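Putative polysaccharide binding proteins (DUF1812) (Bacteroides thetaiotaomicron VPI-5482, PDB 3GF8) is probably a lipid-anchored outer-membrane protein of the FimB/Mfa2 family that serves as a component or assembly factor of fimbriae. Local coordinates at residues K150-G155 and Y172-S177; N185-D190 and T214-E219; Y244-N249 and L255-Y260; I269-S274 and V280-N285. All coordinates share one frame; numbering follows the deposited sequence. Where two conformers were deposited one is given.

In the fold
Along the chain the four contacts follow one another in series; none nests inside or crosses another. Interaction 1 closes first, setting strand 139-158 against strand 170-176 of another sheet. Interaction 2 then joins the loop after strand 180-182 to the loop after strand 209-214, and Lys150 O probably hydrogen-bonds with Thr214 N to link it to interaction 1. Interaction 3 closes the short connection between helices 241-246 and 257-263, where Gln258 meets the 214-219 loop. Interaction 4, the hairpin of strands 266-273 and 279-284, continues the strand pairing from 150-155 and packs against the helices of interaction 3. Interactions 2 and 4 lie about 25 Å apart between centres.

Interaction 1. Residues K150-G155 and Y172-S177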
loop_
_atom_site.group_PDB
_atom_site.type_symbol
_atom_site.label_atom_id
_atom_site.label_comp_id
_atom_site.label_asym_id
_atom_site.label_seq_id
_atom_site.Cartn_x
_atom_site.Cartn_y
_atom_site.Cartn_z
ATOM N N LYS A 150 0.195 -2.587 -1.855
ATOM C CA LYS A 150 1.300 -3.527 -1.802
ATOM C C LYS A 150 1.049 -4.690 -2.790
ATOM O O LYS A 150 -0.002 -5.348 -2.774
ATOM C CB LYS A 150 1.458 -4.025 -0.363
ATOM C CG LYS A 150 1.621 -2.916 0.648
ATOM C CD LYS A 150 2.982 -2.165 0.495
ATOM C CE LYS A 150 2.928 -0.752 1.059
ATOM N NZ LYS A 150 4.289 -0.087 1.120
ATOM N N ILE A 151 2.016 -4.931 -3.652
ATOM C CA ILE A 151 1.898 -5.949 -4.659
ATOM C C ILE A 151 2.759 -7.114 -4.193
ATOM O O ILE A 151 3.873 -6.917 -3.691
ATOM C CB ILE A 151 2.305 -5.392 -6.018
ATOM C CG1 ILE A 151 1.280 -4.308 -6.427
ATOM C CG2 ILE A 151 2.372 -6.521 -7.042
ATOM C CD1 ILE A 151 1.523 -3.673 -7.725
ATOM N N VAL A 152 2.225 -8.321 -4.296
ATOM C CA VAL A 152 2.967 -9.510 -3.858
ATOM C C VAL A 152 2.838 -10.596 -4.913
ATOM O O VAL A 152 1.737 -10.862 -5.396
ATOM C CB VAL A 152 2.510 -10.058 -2.495
ATOM C CG1 VAL A 152 2.235 -8.952 -1.523
ATOM C CG2 VAL A 152 1.304 -10.885 -2.651
ATOM N N ARG A 153 3.971 -11.179 -5.301
ATOM C CA ARG A 153 3.988 -12.329 -6.182
ATOM C C ARG A 153 4.342 -13.545 -5.349
ATOM O O ARG A 153 5.439 -13.613 -4.778
ATOM C CB ARG A 153 5.013 -12.146 -7.272
ATOM C CG ARG A 153 5.202 -13.421 -8.104
ATOM C CD ARG A 153 5.947 -13.140 -9.398
ATOM N NE ARG A 153 5.278 -12.083 -10.132
ATOM C CZ ARG A 153 5.596 -11.703 -11.354
ATOM N NH1 ARG A 153 6.570 -12.315 -12.021
ATOM N NH2 ARG A 153 4.915 -10.719 -11.918
ATOM N N PHE A 154 3.411 -14.492 -5.245
ATOM C CA PHE A 154 3.648 -15.698 -4.477
ATOM C C PHE A 154 3.907 -16.900 -5.375
ATOM O O PHE A 154 3.201 -17.120 -6.342
ATOM C CB PHE A 154 2.487 -16.025 -3.570
ATOM C CG PHE A 154 2.276 -15.058 -2.446
ATOM C CD1 PHE A 154 3.275 -14.791 -1.544
ATOM C CD2 PHE A 154 1.048 -14.471 -2.240
ATOM C CE1 PHE A 154 3.058 -13.941 -0.477
ATOM C CE2 PHE A 154 0.830 -13.617 -1.159
ATOM C CZ PHE A 154 1.831 -13.362 -0.289
ATOM N N GLY A 155 4.947 -17.658 -5.029
ATOM C CA GLY A 155 5.224 -18.963 -5.601
ATOM C C GLY A 155 5.189 -20.022 -4.512
ATOM O O GLY A 155 5.545 -19.778 -3.352
ATOM N N TYR A 172 -6.423 -18.716 -3.361
ATOM C CA TYR A 172 -5.442 -17.894 -2.666
ATOM C C TYR A 172 -6.094 -16.632 -2.199
ATOM O O TYR A 172 -6.746 -15.940 -3.001
ATOM C CB TYR A 172 -4.335 -17.510 -3.615
ATOM C CG TYR A 172 -3.730 -18.681 -4.311
ATOM C CD1 TYR A 172 -4.332 -19.227 -5.449
ATOM C CD2 TYR A 172 -2.583 -19.281 -3.810
ATOM C CE1 TYR A 172 -3.775 -20.341 -6.084
ATOM C CE2 TYR A 172 -2.004 -20.328 -4.448
ATOM C CZ TYR A 172 -2.632 -20.885 -5.576
ATOM O OH TYR A 172 -2.058 -21.970 -6.193
ATOM N N GLU A 173 -5.887 -16.330 -0.915
ATOM C CA GLU A 173 -6.385 -15.133 -0.304
ATOM C C GLU A 173 -5.379 -14.457 0.628
ATOM O O GLU A 173 -4.646 -15.124 1.367
ATOM C CB GLU A 173 -7.601 -15.458 0.579
ATOM C CG GLU A 173 -8.719 -16.236 -0.054
ATOM C CD GLU A 173 -9.747 -16.596 1.004
ATOM O OE1 GLU A 173 -10.591 -15.730 1.359
ATOM O OE2 GLU A 173 -9.671 -17.735 1.511
ATOM N N ILE A 174 -5.399 -13.130 0.607
ATOM C CA ILE A 174 -4.809 -12.304 1.642
ATOM C C ILE A 174 -6.043 -11.714 2.343
ATOM O O ILE A 174 -6.928 -11.175 1.663
ATOM C CB ILE A 174 -3.891 -11.213 1.044
ATOM C CG1 ILE A 174 -2.648 -11.880 0.408
ATOM C CG2 ILE A 174 -3.495 -10.203 2.106
ATOM C CD1 ILE A 174 -1.608 -10.941 -0.175
ATOM N N ILE A 175 -6.121 -11.867 3.668
ATOM C CA ILE A 175 -7.313 -11.499 4.449
ATOM C C ILE A 175 -6.957 -10.407 5.450
ATOM O O ILE A 175 -6.087 -10.569 6.254
ATOM C CB ILE A 175 -7.935 -12.728 5.167
ATOM C CG1 ILE A 175 -8.348 -13.763 4.114
ATOM C CG2 ILE A 175 -9.141 -12.295 6.071
ATOM C CD1 ILE A 175 -8.637 -15.187 4.624
ATOM N N GLU A 176 -7.599 -9.263 5.336
ATOM C CA GLU A 176 -7.353 -8.165 6.238
ATOM C C GLU A 176 -8.471 -7.145 6.088
ATOM O O GLU A 176 -9.120 -7.081 5.048
ATOM C CB GLU A 176 -6.006 -7.530 5.928
ATOM C CG GLU A 176 -5.529 -6.543 6.976
ATOM C CD GLU A 176 -5.566 -7.123 8.368
ATOM O OE1 GLU A 176 -4.666 -7.906 8.719
ATOM O OE2 GLU A 176 -6.528 -6.802 9.092
ATOM N N SER A 177 -8.694 -6.363 7.139
ATOM C CA SER A 177 -9.673 -5.289 7.136
ATOM C C SER A 177 -8.928 -3.945 7.066
ATOM O O SER A 177 -9.101 -3.047 7.892
ATOM C CB SER A 177 -10.553 -5.394 8.383
ATOM O OG SER A 177 -9.761 -5.292 9.535
#
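Ile174 reaches across from strand 170-176 and sets its terminal methyl against both Val152 and Phe154 of strand 139-158. CD1 lies 3.8 Å from Val152 CG2, and Ile174 CD1 is equally 3.8 Å from Phe154 CE2. Its chain makes this reach because CG1 stands anti to the carbonyl carbon (chi1 -68°) and CD1 continues fully extended beyond it (chi2 -177°). A long, slender branch suits the place: it spans the space between two sheets whose backbones stay well apart, Val152 CA and Ile174 CA being 9.9 Å from each other. The methyl comes to Phe154 at the ring edge, near the ring plane, rather than over a face. One face of that ring is instead occupied from within its own strand by Val152 CB, which sits 4.0 Å above the plane and toward the rim. Valine and phenylalanine, two residues apart and so on the same side of the strand, thus form one continuous apolar surface for the isoleucine to meet. The contact is wholly hydrophobic and buried, as expected of sheets packed face to face in a beta sandwich, which accords with the transthyretin clan of this family. Around it, Met212 of strand 209-214 touches all three side chains, while Leu225 of strand 224-229 and Ile269 of strand 266-273 pack against Phe154, and Thr223 lies against Ile174.

Interaction 2. Residues N185-D190 and T214-E219; sequences NSLLDD and TMRLME
Asn185 meets Arg216 with both its backbone and its side chain. Its phi is positive, a conformation that asparagine tolerates better than most residues, and its carbonyl O accepts from Arg216 NH1 at 2.8 Å, a weak bond because the angle at the hydrogen is only 130°. The nitrogen end of the amide lies over the centre of one guanidinium face, the two planes 18° apart, with Asn185 ND2 3.3 Å from Arg216 CZ. Asn185 ND2 and the guanidinium nitrogens are all donors, so this is stacking and not a hydrogen bond; ND2 gives its hydrogen bond to Asp148 OD1, while Arg216 NH2 forms a salt bridge with Asp262. These acidic partners probably offset the charge of the buried arginine. The contact joins two irregular loops, one following strand 180-182 and the other following strand 209-214, and thereby ties together parts of the fold that belong to different sheets. Further along, Leu187 turns its branched end to the selenomethionine at Met218: Leu187 CD1 lies 3.8 Å from Met218 CG, and Leu187 CD2 is also 3.8 Å from Met218 CG, the side chains running past each other in opposite directions. The bend at chi2 (-53°) folds the Met218 chain back and brings SE 3.3 Å above the Arg216 guanidinium plane, on the face opposite Asn185 ND2. Leu187 CD1 also approaches Arg216 CB at 4.2 Å, beside the aliphatic part of the arginine.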
loop_
_atom_site.group_PDB
_atom_site.type_symbol
_atom_site.label_atom_id
_atom_site.label_comp_id
_atom_site.label_asym_id
_atom_site.label_seq_id
_atom_site.Cartn_x
_atom_site.Cartn_y
_atom_site.Cartn_z
ATOM N N ASN A 185 -3.723 8.287 7.722
ATOM C CA ASN A 185 -3.277 7.025 7.095
ATOM C C ASN A 185 -3.510 5.791 7.990
ATOM O O ASN A 185 -3.022 4.715 7.690
ATOM C CB ASN A 185 -1.804 7.108 6.622
ATOM C CG ASN A 185 -1.504 6.215 5.399
ATOM O OD1 ASN A 185 -2.368 5.977 4.552
ATOM N ND2 ASN A 185 -0.280 5.726 5.312
ATOM N N SER A 186 -4.267 5.930 9.076
ATOM C CA SER A 186 -4.498 4.784 9.942
ATOM C C SER A 186 -5.680 3.966 9.458
ATOM O O SER A 186 -6.600 4.466 8.791
ATOM C CB SER A 186 -4.715 5.225 11.395
ATOM O OG SER A 186 -5.929 5.971 11.525
ATOM N N LEU A 187 -5.651 2.692 9.797
ATOM C CA LEU A 187 -6.731 1.789 9.426
ATOM C C LEU A 187 -7.954 2.048 10.306
ATOM O O LEU A 187 -7.917 1.872 11.514
ATOM C CB LEU A 187 -6.292 0.337 9.526
ATOM C CG LEU A 187 -5.454 -0.274 8.387
ATOM C CD1 LEU A 187 -4.250 0.522 8.118
ATOM C CD2 LEU A 187 -5.067 -1.686 8.810
ATOM N N LEU A 188 -9.031 2.501 9.681
ATOM C CA LEU A 188 -10.327 2.643 10.333
ATOM C C LEU A 188 -11.001 1.281 10.425
ATOM O O LEU A 188 -10.596 0.324 9.758
ATOM C CB LEU A 188 -11.210 3.616 9.530
ATOM C CG LEU A 188 -10.589 4.992 9.282
ATOM C CD1 LEU A 188 -11.532 5.952 8.513
ATOM C CD2 LEU A 188 -10.149 5.627 10.618
ATOM N N ASP A 189 -12.040 1.200 11.246
ATOM C CA ASP A 189 -12.817 -0.017 11.358
ATOM C C ASP A 189 -13.482 -0.257 10.010
ATOM O O ASP A 189 -13.902 0.687 9.335
ATOM C CB ASP A 189 -13.862 0.091 12.475
ATOM C CG ASP A 189 -13.233 -0.010 13.880
ATOM O OD1 ASP A 189 -11.992 -0.127 13.984
ATOM O OD2 ASP A 189 -13.964 0.023 14.887
ATOM N N ASP A 190 -13.534 -1.513 9.606
ATOM C CA ASP A 190 -14.044 -1.883 8.282
ATOM C C ASP A 190 -14.315 -3.367 8.303
ATOM O O ASP A 190 -13.938 -4.048 9.255
ATOM C CB ASP A 190 -13.039 -1.496 7.182
ATOM C CG ASP A 190 -13.655 -1.507 5.759
ATOM O OD1 ASP A 190 -14.879 -1.695 5.607
ATOM O OD2 ASP A 190 -12.901 -1.352 4.772
ATOM N N THR A 214 -2.717 -5.836 -1.953
ATOM C CA THR A 214 -3.556 -5.477 -0.832
ATOM C C THR A 214 -3.297 -4.035 -0.445
ATOM O O THR A 214 -2.464 -3.360 -1.039
ATOM C CB THR A 214 -3.331 -6.428 0.382
ATOM O OG1 THR A 214 -4.325 -6.162 1.376
ATOM C CG2 THR A 214 -1.901 -6.258 0.964
HETATM N N MSE A 215 -4.020 -3.568 0.565
HETATM C CA MSE A 215 -3.810 -2.223 1.097
HETATM C C MSE A 215 -2.652 -2.343 2.130
HETATM O O MSE A 215 -1.836 -3.241 1.998
HETATM C CB MSE A 215 -5.143 -1.710 1.643
HETATM C CG MSE A 215 -6.187 -1.552 0.518
HETATM SE SE MSE A 215 -5.972 0.128 -0.375
HETATM C CE MSE A 215 -6.700 1.167 1.106
ATOM N N ARG A 216 -2.583 -1.473 3.138
ATOM C CA ARG A 216 -1.386 -1.314 3.956
ATOM C C ARG A 216 -1.055 -2.562 4.712
ATOM O O ARG A 216 -1.974 -3.229 5.247
ATOM C CB ARG A 216 -1.564 -0.191 4.966
ATOM C CG ARG A 216 -1.750 1.189 4.312
ATOM C CD ARG A 216 -1.584 2.289 5.327
ATOM N NE ARG A 216 -0.188 2.397 5.724
ATOM C CZ ARG A 216 0.246 2.888 6.885
ATOM N NH1 ARG A 216 -0.596 3.293 7.822
ATOM N NH2 ARG A 216 1.535 2.959 7.124
ATOM N N LEU A 217 0.240 -2.909 4.710
ATOM C CA LEU A 217 0.762 -3.951 5.606
ATOM C C LEU A 217 1.238 -3.287 6.898
ATOM O O LEU A 217 2.119 -2.451 6.873
ATOM C CB LEU A 217 1.883 -4.759 4.932
ATOM C CG LEU A 217 1.404 -5.520 3.680
ATOM C CD1 LEU A 217 2.561 -5.912 2.780
ATOM C CD2 LEU A 217 0.556 -6.736 4.078
HETATM N N MSE A 218 0.609 -3.652 8.015
HETATM C CA MSE A 218 0.841 -3.040 9.330
HETATM C C MSE A 218 1.533 -3.998 10.306
HETATM O O MSE A 218 1.149 -5.179 10.463
HETATM C CB MSE A 218 -0.501 -2.599 9.950
HETATM C CG MSE A 218 -1.281 -1.579 9.081
HETATM SE SE MSE A 218 -0.282 -0.020 8.543
HETATM C CE MSE A 218 -0.078 0.760 10.358
ATOM N N GLU A 219 2.538 -3.485 11.003
ATOM C CA GLU A 219 3.295 -4.341 11.900
ATOM C C GLU A 219 2.456 -4.844 13.049
ATOM O O GLU A 219 2.727 -5.905 13.574
ATOM C CB GLU A 219 4.571 -3.668 12.399
ATOM C CG GLU A 219 4.452 -2.630 13.431
ATOM C CD GLU A 219 5.767 -2.511 14.160
ATOM O OE1 GLU A 219 6.048 -3.424 14.974
ATOM O OE2 GLU A 219 6.536 -1.550 13.886
#

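Interaction 3. Residues Y244-N249 and L255-Y260; sequences YLAMTN and LSTQEY
This is a light, partly water-mediated contact between the C-terminal part of helix 241-246 with the residues after it and the start of helix 257-263, with Ala246 set against Thr257 and Thr248 against Tyr260. Alanine suits the first pair because its small side chain permits close approach: Ala246 CB lies 3.8 Å from Thr257 OG1, and the two CA atoms are 5.6 Å apart. A water strengthens the join, donating to Ala246 O at 3.2 Å and hydrogen-bonding to Thr257 OG1 at 2.8 Å. Just beyond, Thr248 folds its hydroxyl back on the preceding turn. With chi1 at 64°, OG1 sits between the backbone N and the carbonyl carbon and donates to Leu245 O, in the carbonyl plane on a lone pair; the 2.5 Å between Thr248 OG1 and Leu245 O is shorter than usual, and its exact value is doubtful. That oxygen also accepts from Thr248 N. The same OG1 lies 4.1 Å from Tyr260 CE2, whose phenol hydroxyl is bonded to Glu251. A valine in place of Thr248 has no hydroxyl to give Leu245 O a second donor, and the turn would probably be less firmly held. At the opening of the second helix Ser256 is the N-cap, its OG accepting from Glu259 N at 3.2 Å. The neighbouring hairpin packs against the pair: Leu245 rests on Tyr267 and Ile269 of strand 266-273, and both Leu245 and Tyr260 touch Val284 of strand 279-284.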
loop_
_atom_site.group_PDB
_atom_site.type_symbol
_atom_site.label_atom_id
_atom_site.label_comp_id
_atom_site.label_asym_id
_atom_site.label_seq_id
_atom_site.Cartn_x
_atom_site.Cartn_y
_atom_site.Cartn_z
ATOM N N TYR A 244 5.676 -13.401 9.081
ATOM C CA TYR A 244 6.698 -13.925 8.179
ATOM C C TYR A 244 7.582 -12.806 7.651
ATOM O O TYR A 244 8.781 -12.987 7.514
ATOM C CB TYR A 244 6.055 -14.719 7.034
ATOM C CG TYR A 244 5.742 -16.173 7.392
ATOM C CD1 TYR A 244 5.119 -16.499 8.582
ATOM C CD2 TYR A 244 6.071 -17.199 6.529
ATOM C CE1 TYR A 244 4.834 -17.777 8.888
ATOM C CE2 TYR A 244 5.802 -18.508 6.844
ATOM C CZ TYR A 244 5.191 -18.788 8.011
ATOM O OH TYR A 244 4.911 -20.081 8.318
ATOM N N LEU A 245 6.999 -11.641 7.357
ATOM C CA LEU A 245 7.813 -10.529 6.886
ATOM C C LEU A 245 8.617 -9.922 8.047
ATOM O O LEU A 245 9.757 -9.526 7.853
ATOM C CB LEU A 245 6.957 -9.474 6.170
ATOM C CG LEU A 245 6.408 -9.917 4.803
ATOM C CD1 LEU A 245 5.410 -8.934 4.324
ATOM C CD2 LEU A 245 7.488 -10.085 3.786
ATOM N N ALA A 246 8.035 -9.877 9.249
ATOM C CA ALA A 246 8.744 -9.335 10.415
ATOM C C ALA A 246 9.972 -10.180 10.757
ATOM O O ALA A 246 10.991 -9.616 11.113
ATOM C CB ALA A 246 7.787 -9.178 11.662
HETATM N N MSE A 247 9.888 -11.510 10.634
HETATM C CA MSE A 247 10.995 -12.448 10.883
HETATM C C MSE A 247 12.169 -12.145 9.918
HETATM O O MSE A 247 13.272 -12.594 10.118
HETATM C CB MSE A 247 10.552 -13.946 10.685
HETATM C CG MSE A 247 9.480 -14.608 11.697
HETATM SE SE MSE A 247 8.675 -16.425 11.132
HETATM C CE MSE A 247 6.806 -16.214 11.656
ATOM N N THR A 248 11.924 -11.429 8.824
ATOM C CA THR A 248 12.987 -11.287 7.845
ATOM C C THR A 248 13.886 -10.161 8.280
ATOM O O THR A 248 13.686 -9.562 9.351
ATOM C CB THR A 248 12.463 -11.063 6.427
ATOM O OG1 THR A 248 11.754 -9.826 6.364
ATOM C CG2 THR A 248 11.554 -12.225 6.002
ATOM N N ASN A 249 14.871 -9.853 7.453
ATOM C CA ASN A 249 15.857 -8.811 7.784
ATOM C C ASN A 249 15.633 -7.464 7.100
ATOM O O ASN A 249 16.575 -6.673 6.950
ATOM C CB ASN A 249 17.261 -9.337 7.410
ATOM C CG ASN A 249 17.379 -9.761 5.897
ATOM O OD1 ASN A 249 16.372 -9.995 5.178
ATOM N ND2 ASN A 249 18.625 -9.863 5.432
ATOM N N LEU A 255 15.920 -1.633 9.401
ATOM C CA LEU A 255 14.596 -1.085 9.425
ATOM C C LEU A 255 13.759 -1.794 10.472
ATOM O O LEU A 255 13.805 -3.016 10.626
ATOM C CB LEU A 255 13.943 -1.227 8.046
ATOM C CG LEU A 255 14.736 -0.657 6.862
ATOM C CD1 LEU A 255 13.960 -0.897 5.569
ATOM C CD2 LEU A 255 15.044 0.822 7.054
ATOM N N SER A 256 12.970 -1.001 11.177
ATOM C CA SER A 256 11.841 -1.513 11.916
ATOM C C SER A 256 10.848 -2.166 10.945
ATOM O O SER A 256 10.800 -1.831 9.748
ATOM C CB SER A 256 11.144 -0.371 12.642
ATOM O OG SER A 256 10.407 0.444 11.716
ATOM N N THR A 257 10.048 -3.088 11.479
ATOM C CA THR A 257 9.031 -3.754 10.697
ATOM C C THR A 257 8.154 -2.772 9.926
ATOM O O THR A 257 7.965 -2.939 8.725
ATOM C CB THR A 257 8.170 -4.640 11.581
ATOM O OG1 THR A 257 9.029 -5.579 12.220
ATOM C CG2 THR A 257 7.083 -5.392 10.767
ATOM N N GLN A 258 7.639 -1.733 10.580
ATOM C CA GLN A 258 6.699 -0.830 9.894
ATOM C C GLN A 258 7.376 -0.052 8.786
ATOM O O GLN A 258 6.786 0.222 7.751
ATOM C CB GLN A 258 6.031 0.157 10.841
ATOM C CG GLN A 258 4.885 0.961 10.136
ATOM C CD GLN A 258 3.792 0.046 9.590
ATOM O OE1 GLN A 258 3.199 -0.704 10.342
ATOM N NE2 GLN A 258 3.571 0.071 8.265
ATOM N N GLU A 259 8.629 0.310 9.018
ATOM C CA GLU A 259 9.370 1.047 8.045
ATOM C C GLU A 259 9.659 0.220 6.824
ATOM O O GLU A 259 9.560 0.735 5.711
ATOM C CB GLU A 259 10.661 1.586 8.629
ATOM C CG GLU A 259 11.413 2.437 7.613
ATOM C CD GLU A 259 12.531 3.267 8.225
ATOM O OE1 GLU A 259 12.794 3.132 9.462
ATOM O OE2 GLU A 259 13.134 4.053 7.451
ATOM N N TYR A 260 9.995 -1.060 7.023
ATOM C CA TYR A 260 10.172 -1.968 5.897
ATOM C C TYR A 260 8.849 -2.160 5.145
ATOM O O TYR A 260 8.784 -2.063 3.918
ATOM C CB TYR A 260 10.681 -3.309 6.363
ATOM C CG TYR A 260 10.782 -4.330 5.263
ATOM C CD1 TYR A 260 11.527 -4.077 4.124
ATOM C CD2 TYR A 260 10.146 -5.568 5.371
ATOM C CE1 TYR A 260 11.624 -5.030 3.120
ATOM C CE2 TYR A 260 10.268 -6.529 4.394
ATOM C CZ TYR A 260 10.998 -6.248 3.264
ATOM O OH TYR A 260 11.096 -7.186 2.287
HETATM O O HOH W 1 11.380 -6.401 10.968
#

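Interaction 4. Residues I269-S274 and V280-N285; sequences IIFFLS and VQIVVN
A chi1 of 54° turns the Gln281 chain in over its own backbone, and, extended beyond CG, it carries its amide across to Phe272, whose own CG stands anti to its carbonyl carbon. Gln281 NE2 comes over one face of the ring, offset toward the rim and 3.5 Å from Phe272 CD1, with the amide plane almost perpendicular to the ring (89°). On the same face of the sheet Val283 CG2 packs 3.7 Å from Phe272 CE1. The strands form an antiparallel hairpin in which Ile270 and Val283 are a hydrogen-bonded pair: Ile270 N donates to Val283 O and Val283 N to Ile270 O, each at 2.9 Å. Toward the turn a classic beta bulge sets Val280 and Gln281 together opposite Phe272: Val280 N donates to Phe272 O at 2.8 Å, and Phe272 N to Gln281 O at 3.0 Å. Replacing Phe272 with alanine would probably leave the Gln281 amide free to turn and open a gap beside Val283. On the other face, the buried Phe271 and Ile282 lie side by side, Phe271 CD2 3.6 Å from Ile282 CG2, two bulky apolar groups suited to this interior side, where Tyr244 of helix 241-246 touches both.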
loop_
_atom_site.group_PDB
_atom_site.type_symbol
_atom_site.label_atom_id
_atom_site.label_comp_id
_atom_site.label_asym_id
_atom_site.label_seq_id
_atom_site.Cartn_x
_atom_site.Cartn_y
_atom_site.Cartn_z
ATOM N N ILE A 269 7.729 -13.558 -3.019
ATOM C CA ILE A 269 7.946 -14.574 -2.017
ATOM C C ILE A 269 7.709 -15.944 -2.603
ATOM O O ILE A 269 6.604 -16.238 -3.099
ATOM C CB ILE A 269 7.000 -14.364 -0.825
ATOM C CG1 ILE A 269 7.050 -12.887 -0.367
ATOM C CG2 ILE A 269 7.320 -15.388 0.286
ATOM C CD1 ILE A 269 6.320 -12.624 0.935
ATOM N N ILE A 270 8.747 -16.778 -2.584
ATOM C CA ILE A 270 8.587 -18.206 -2.792
ATOM C C ILE A 270 8.486 -18.937 -1.440
ATOM O O ILE A 270 9.362 -18.793 -0.590
ATOM C CB ILE A 270 9.749 -18.843 -3.547
ATOM C CG1 ILE A 270 10.159 -18.023 -4.774
ATOM C CG2 ILE A 270 9.325 -20.197 -4.030
ATOM C CD1 ILE A 270 9.049 -17.802 -5.738
ATOM N N PHE A 271 7.428 -19.731 -1.264
ATOM C CA PHE A 271 7.361 -20.734 -0.213
ATOM C C PHE A 271 7.832 -22.103 -0.694
ATOM O O PHE A 271 7.367 -22.631 -1.736
ATOM C CB PHE A 271 5.932 -20.861 0.306
ATOM C CG PHE A 271 5.392 -19.582 0.857
ATOM C CD1 PHE A 271 4.883 -18.626 0.014
ATOM C CD2 PHE A 271 5.402 -19.343 2.211
ATOM C CE1 PHE A 271 4.401 -17.454 0.502
ATOM C CE2 PHE A 271 4.912 -18.168 2.707
ATOM C CZ PHE A 271 4.416 -17.223 1.851
ATOM N N PHE A 272 8.758 -22.665 0.081
ATOM C CA PHE A 272 9.258 -24.012 -0.105
ATOM C C PHE A 272 8.627 -24.871 0.969
ATOM O O PHE A 272 8.940 -24.723 2.158
ATOM C CB PHE A 272 10.780 -24.044 -0.012
ATOM C CG PHE A 272 11.430 -23.299 -1.113
ATOM C CD1 PHE A 272 11.523 -21.920 -1.061
ATOM C CD2 PHE A 272 11.864 -23.959 -2.241
ATOM C CE1 PHE A 272 12.086 -21.223 -2.109
ATOM C CE2 PHE A 272 12.418 -23.267 -3.299
ATOM C CZ PHE A 272 12.534 -21.907 -3.235
ATOM N N LEU A 273 7.718 -25.745 0.554
ATOM C CA LEU A 273 6.853 -26.449 1.502
ATOM C C LEU A 273 7.196 -27.916 1.632
ATOM O O LEU A 273 7.726 -28.551 0.704
ATOM C CB LEU A 273 5.416 -26.356 1.052
ATOM C CG LEU A 273 4.930 -24.944 0.834
ATOM C CD1 LEU A 273 3.778 -24.984 -0.093
ATOM C CD2 LEU A 273 4.545 -24.400 2.187
ATOM N N SER A 274 6.883 -28.438 2.806
ATOM C CA SER A 274 6.912 -29.859 3.033
ATOM C C SER A 274 5.676 -30.472 2.359
ATOM O O SER A 274 4.723 -29.772 1.977
ATOM C CB SER A 274 6.904 -30.166 4.532
ATOM O OG SER A 274 5.626 -29.950 5.115
ATOM N N VAL A 280 9.155 -24.675 4.970
ATOM C CA VAL A 280 10.482 -24.982 5.447
ATOM C C VAL A 280 11.338 -23.731 5.375
ATOM O O VAL A 280 12.061 -23.378 6.338
ATOM C CB VAL A 280 11.102 -26.132 4.685
ATOM C CG1 VAL A 280 12.525 -26.371 5.188
ATOM C CG2 VAL A 280 10.212 -27.365 4.863
ATOM N N GLN A 281 11.230 -23.040 4.251
ATOM C CA GLN A 281 11.910 -21.781 4.078
ATOM C C GLN A 281 11.164 -20.944 3.080
ATOM O O GLN A 281 10.409 -21.486 2.272
ATOM C CB GLN A 281 13.346 -22.008 3.597
ATOM C CG GLN A 281 13.451 -22.859 2.356
ATOM C CD GLN A 281 14.785 -22.694 1.628
ATOM O OE1 GLN A 281 15.866 -22.817 2.226
ATOM N NE2 GLN A 281 14.708 -22.440 0.315
ATOM N N ILE A 282 11.367 -19.632 3.170
ATOM C CA ILE A 282 10.869 -18.698 2.190
ATOM C C ILE A 282 12.005 -17.899 1.560
ATOM O O ILE A 282 13.090 -17.740 2.124
ATOM C CB ILE A 282 9.804 -17.729 2.795
ATOM C CG1 ILE A 282 10.446 -16.739 3.768
ATOM C CG2 ILE A 282 8.730 -18.538 3.473
ATOM C CD1 ILE A 282 9.466 -15.996 4.620
ATOM N N VAL A 283 11.745 -17.358 0.383
ATOM C CA VAL A 283 12.668 -16.458 -0.220
ATOM C C VAL A 283 11.857 -15.222 -0.484
ATOM O O VAL A 283 10.837 -15.285 -1.180
ATOM C CB VAL A 283 13.249 -17.037 -1.463
ATOM C CG1 VAL A 283 14.222 -15.998 -2.190
ATOM C CG2 VAL A 283 13.987 -18.268 -1.116
ATOM N N VAL A 284 12.276 -14.115 0.125
ATOM C CA VAL A 284 11.624 -12.817 -0.058
ATOM C C VAL A 284 12.577 -11.929 -0.811
ATOM O O VAL A 284 13.643 -11.602 -0.320
ATOM C CB VAL A 284 11.253 -12.181 1.273
ATOM C CG1 VAL A 284 10.491 -10.831 1.060
ATOM C CG2 VAL A 284 10.446 -13.171 2.099
ATOM N N ASN A 285 12.201 -11.570 -2.026
ATOM C CA ASN A 285 13.051 -10.742 -2.887
ATOM C C ASN A 285 14.523 -11.198 -2.842
ATOM O O ASN A 285 15.434 -10.406 -2.642
ATOM C CB ASN A 285 12.896 -9.265 -2.499
ATOM C CG ASN A 285 11.482 -8.725 -2.740
ATOM O OD1 ASN A 285 10.755 -9.274 -3.552
ATOM N ND2 ASN A 285 11.090 -7.640 -2.022
#